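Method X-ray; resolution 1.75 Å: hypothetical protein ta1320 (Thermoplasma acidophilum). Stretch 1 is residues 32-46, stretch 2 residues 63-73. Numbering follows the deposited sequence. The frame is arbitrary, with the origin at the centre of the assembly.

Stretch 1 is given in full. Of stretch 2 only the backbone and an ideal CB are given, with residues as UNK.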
# COMPACT_ATOMS: atom_id res chain seq x y z
N THR B 32 8.39 -18.58 10.53
CA THR B 32 9.77 -18.38 10.08
C THR B 32 10.56 -17.62 11.14
O THR B 32 10.13 -16.57 11.62
CB THR B 32 9.82 -17.60 8.75
OG1 THR B 32 9.34 -16.27 8.95
CG2 THR B 32 8.97 -18.29 7.69
N ASP B 33 11.72 -18.16 11.49
CA ASP B 33 12.60 -17.55 12.49
C ASP B 33 13.20 -16.26 11.94
O ASP B 33 13.16 -16.02 10.73
CB ASP B 33 13.70 -18.54 12.87
CG ASP B 33 14.62 -18.86 11.72
OD1 ASP B 33 15.57 -18.09 11.48
OD2 ASP B 33 14.39 -19.88 11.03
N ALA B 34 13.77 -15.44 12.82
CA ALA B 34 14.34 -14.16 12.42
C ALA B 34 15.44 -14.25 11.36
O ALA B 34 15.52 -13.39 10.49
CB ALA B 34 14.84 -13.39 13.64
N SER B 35 16.28 -15.28 11.44
CA SER B 35 17.38 -15.45 10.47
C SER B 35 16.83 -15.72 9.07
O SER B 35 17.21 -15.06 8.09
CB SER B 35 18.29 -16.60 10.90
OG SER B 35 19.34 -16.79 9.97
N THR B 36 15.95 -16.71 8.98
CA THR B 36 15.35 -17.08 7.70
C THR B 36 14.54 -15.91 7.14
O THR B 36 14.59 -15.64 5.94
CB THR B 36 14.44 -18.31 7.87
OG1 THR B 36 15.23 -19.42 8.33
CG2 THR B 36 13.79 -18.68 6.54
N ALA B 37 13.80 -15.23 8.00
CA ALA B 37 12.99 -14.09 7.58
C ALA B 37 13.87 -12.99 7.01
O ALA B 37 13.56 -12.40 5.97
CB ALA B 37 12.17 -13.56 8.74
N ALA B 38 14.97 -12.69 7.71
CA ALA B 38 15.89 -11.66 7.26
C ALA B 38 16.52 -12.05 5.92
O ALA B 38 16.62 -11.22 5.02
CB ALA B 38 16.98 -11.44 8.31
N TYR B 39 16.92 -13.32 5.78
CA TYR B 39 17.52 -13.78 4.53
C TYR B 39 16.56 -13.58 3.36
O TYR B 39 16.93 -13.02 2.31
CB TYR B 39 17.87 -15.27 4.62
CG TYR B 39 18.44 -15.84 3.34
CD1 TYR B 39 19.77 -15.62 3.00
CD2 TYR B 39 17.65 -16.58 2.46
CE1 TYR B 39 20.31 -16.12 1.81
CE2 TYR B 39 18.18 -17.09 1.27
CZ TYR B 39 19.51 -16.86 0.96
OH TYR B 39 20.04 -17.35 -0.21
N PHE B 40 15.34 -14.05 3.54
CA PHE B 40 14.29 -13.97 2.53
C PHE B 40 14.02 -12.52 2.13
O PHE B 40 14.01 -12.19 0.94
CB PHE B 40 13.02 -14.63 3.10
CG PHE B 40 11.81 -14.54 2.22
CD1 PHE B 40 11.82 -15.02 0.92
CD2 PHE B 40 10.61 -14.06 2.75
CE1 PHE B 40 10.65 -15.03 0.14
CE2 PHE B 40 9.44 -14.05 1.99
CZ PHE B 40 9.46 -14.54 0.68
N LEU B 41 13.83 -11.65 3.12
CA LEU B 41 13.55 -10.23 2.86
C LEU B 41 14.71 -9.50 2.17
O LEU B 41 14.47 -8.66 1.30
CB LEU B 41 13.17 -9.51 4.15
CG LEU B 41 11.83 -9.92 4.77
CD1 LEU B 41 11.65 -9.17 6.10
CD2 LEU B 41 10.68 -9.60 3.83
N ILE B 42 15.94 -9.80 2.56
CA ILE B 42 17.07 -9.13 1.92
C ILE B 42 17.14 -9.50 0.44
O ILE B 42 17.52 -8.68 -0.40
CB ILE B 42 18.41 -9.47 2.63
CG1 ILE B 42 18.41 -8.87 4.04
CG2 ILE B 42 19.59 -8.93 1.82
CD1 ILE B 42 18.10 -7.38 4.09
N GLU B 43 16.78 -10.74 0.10
CA GLU B 43 16.78 -11.13 -1.31
C GLU B 43 15.80 -10.24 -2.07
O GLU B 43 16.11 -9.73 -3.15
CB GLU B 43 16.33 -12.59 -1.48
CG GLU B 43 17.34 -13.63 -1.03
CD GLU B 43 16.97 -15.02 -1.49
OE1 GLU B 43 15.76 -15.33 -1.52
OE2 GLU B 43 17.88 -15.80 -1.84
N ILE B 44 14.61 -10.05 -1.52
CA ILE B 44 13.60 -9.22 -2.17
C ILE B 44 14.11 -7.78 -2.27
O ILE B 44 13.88 -7.09 -3.28
CB ILE B 44 12.26 -9.24 -1.38
CG1 ILE B 44 11.79 -10.70 -1.21
CG2 ILE B 44 11.20 -8.42 -2.12
CD1 ILE B 44 10.48 -10.86 -0.42
N TYR B 45 14.81 -7.34 -1.24
CA TYR B 45 15.36 -5.99 -1.18
C TYR B 45 16.42 -5.81 -2.27
O TYR B 45 16.43 -4.81 -2.98
CB TYR B 45 15.98 -5.77 0.20
CG TYR B 45 16.68 -4.44 0.38
CD1 TYR B 45 15.96 -3.27 0.60
CD2 TYR B 45 18.07 -4.37 0.35
CE1 TYR B 45 16.62 -2.04 0.80
CE2 TYR B 45 18.73 -3.17 0.54
CZ TYR B 45 18.01 -2.01 0.77
OH TYR B 45 18.69 -0.83 0.96
N ASN B 46 17.31 -6.79 -2.40
CA ASN B 46 18.35 -6.73 -3.42
C ASN B 46 17.78 -6.85 -4.83
O ASN B 46 18.43 -6.43 -5.80
CB ASN B 46 19.42 -7.81 -3.16
CG ASN B 46 20.24 -7.54 -1.90
OD1 ASN B 46 20.43 -6.38 -1.49
ND2 ASN B 46 20.75 -8.60 -1.28
N UNK B 63 3.40 -10.81 12.12
CA UNK B 63 3.84 -9.67 11.34
C UNK B 63 5.33 -9.54 11.04
O UNK B 63 5.74 -8.53 10.48
CB UNK B 63 3.39 -8.40 12.07
N UNK B 64 6.13 -10.55 11.37
CA UNK B 64 7.57 -10.44 11.13
C UNK B 64 7.98 -10.02 9.71
O UNK B 64 8.84 -9.15 9.55
CB UNK B 64 8.22 -11.79 11.45
N UNK B 65 7.37 -10.59 8.68
CA UNK B 65 7.76 -10.22 7.32
C UNK B 65 7.31 -8.80 6.96
O UNK B 65 7.98 -8.11 6.18
CB UNK B 65 7.18 -11.22 6.32
N UNK B 66 6.20 -8.34 7.53
CA UNK B 66 5.69 -7.00 7.25
C UNK B 66 6.57 -5.98 7.96
O UNK B 66 6.96 -4.98 7.37
CB UNK B 66 4.23 -6.86 7.69
N UNK B 67 6.88 -6.24 9.23
CA UNK B 67 7.73 -5.35 10.00
C UNK B 67 9.09 -5.25 9.32
O UNK B 67 9.68 -4.18 9.24
CB UNK B 67 7.87 -5.84 11.44
N UNK B 68 9.58 -6.39 8.85
CA UNK B 68 10.87 -6.42 8.18
C UNK B 68 10.89 -5.57 6.92
O UNK B 68 11.88 -4.89 6.62
CB UNK B 68 11.24 -7.86 7.83
N UNK B 69 9.80 -5.63 6.16
CA UNK B 69 9.70 -4.85 4.93
C UNK B 69 9.72 -3.38 5.29
O UNK B 69 10.35 -2.58 4.60
CB UNK B 69 8.44 -5.20 4.14
N UNK B 70 9.04 -3.02 6.37
CA UNK B 70 8.98 -1.64 6.83
C UNK B 70 10.38 -1.20 7.27
O UNK B 70 10.83 -0.10 6.94
CB UNK B 70 7.97 -1.49 7.97
N UNK B 71 11.06 -2.07 8.01
CA UNK B 71 12.41 -1.76 8.48
C UNK B 71 13.39 -1.61 7.32
O UNK B 71 14.40 -0.90 7.45
CB UNK B 71 12.90 -2.85 9.44
N UNK B 72 13.11 -2.26 6.20
CA UNK B 72 13.99 -2.17 5.03
C UNK B 72 13.70 -0.95 4.15
O UNK B 72 14.28 -0.79 3.07
CB UNK B 72 13.86 -3.44 4.19
N UNK B 73 12.79 -0.09 4.59
CA UNK B 73 12.51 1.11 3.83
C UNK B 73 11.41 1.08 2.78
O UNK B 73 11.45 1.88 1.84
CB UNK B 73 13.81 1.53 3.13

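Two helices meet here, 34-46 and 64-71, with axes 10.1 Å apart at closest approach and N-to-C directions 49° apart; no hydrogen bond joins them, so shape must do the work.

Position 63 sits just before its helix with phi 84°, psi 8°. Nothing of stretch 1 is within reach, and positive phi alone favours glycine. It is G63, at the N-cap.

At 64 the CB points toward stretch 1, with A37 CB 5.1 Å from the ideal CB and T32 O 5.2 Å away. That gap suits a medium or long apolar chain: isoleucine, leucine or methionine. I64, t at chi1 and chi2, extends until its CD1 lies 3.6 Å from A37 CB.

Position 65 points sideways, yet A37, F40 and L41 offer an apolar hollow to a chain that can bend back; leucine or methionine would do. L65 does so: CD2 comes 3.8 Å from A37 CB and 4.1 Å from L41 CG, while CD1 meets the edge of the F40 ring, 4.0 Å from F40 CE2.

Positions 66 and 67 point away and sideways, with no part of stretch 1 within 5.5 Å of either ideal CB, so this contact sets no preference. They are A66 and C67, the latter covalently bonded to a group elsewhere in the structure.

Position 68 is where stretch 1 itself excludes a side chain. Its backbone angles are ordinary helix, but an ideal CB would lie 2.2 Å from L41 CD1, a clash. Only glycine fits this arrangement, and G68 lets L41 CD1 pack 3.5 Å from its CA.

Position 69 points sideways, its ideal CB 4.9 Å from L41 CD2. A small residue, alanine, serine or cysteine, is comfortable. S69 turns its OG back to donate to L65 O at 2.9 Å, satisfying the hydroxyl within its own helix.

Positions 70 and 71 are out of reach of stretch 1; they are Y70 and L71.

At 72 the CB points toward stretch 1, 4.2 Å from Y45 CD1, into an apolar recess lined by L41, I42 and Y45. A branched or flexible apolar chain suits it. L72 has the largest covered area of either stretch: CD1 lies 3.8 Å from L41 CB, and CD2 lies 3.7 Å from I42 CD1 and over one face of the Y45 ring.

Position 73 has phi 90°, psi 24°, where a CB would jam against the preceding carbonyl. G73 answers this, closing the helix in a Schellman motif.

Stretch 2 (63-73) GILACGSYLLG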
# COMPACT_ATOMS: atom_id res chain seq x y z
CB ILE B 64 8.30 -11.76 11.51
CG1 ILE B 64 9.81 -11.54 11.45
CG2 ILE B 64 7.86 -12.89 10.60
CD1 ILE B 64 10.63 -12.72 11.93
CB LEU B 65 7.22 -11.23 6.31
CG LEU B 65 7.77 -12.66 6.43
CD1 LEU B 65 7.25 -13.50 5.26
CD2 LEU B 65 9.29 -12.65 6.42
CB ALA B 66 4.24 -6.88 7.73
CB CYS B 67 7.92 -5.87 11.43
SG CYS B 67 6.44 -5.90 12.49
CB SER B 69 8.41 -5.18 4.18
OG SER B 69 8.41 -6.52 3.74
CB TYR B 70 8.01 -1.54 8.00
CG TYR B 70 7.84 -0.14 8.56
CD1 TYR B 70 7.13 0.83 7.86
CD2 TYR B 70 8.38 0.19 9.80
CE1 TYR B 70 6.96 2.12 8.39
CE2 TYR B 70 8.21 1.46 10.34
CZ TYR B 70 7.50 2.42 9.63
OH TYR B 70 7.32 3.67 10.19
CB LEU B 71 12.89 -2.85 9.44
CG LEU B 71 12.08 -2.89 10.74
CD1 LEU B 71 12.34 -4.20 11.48
CD2 LEU B 71 12.46 -1.70 11.60
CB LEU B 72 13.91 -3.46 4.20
CG LEU B 72 14.69 -4.63 4.79
CD1 LEU B 72 14.41 -5.89 3.99
CD2 LEU B 72 16.19 -4.31 4.77
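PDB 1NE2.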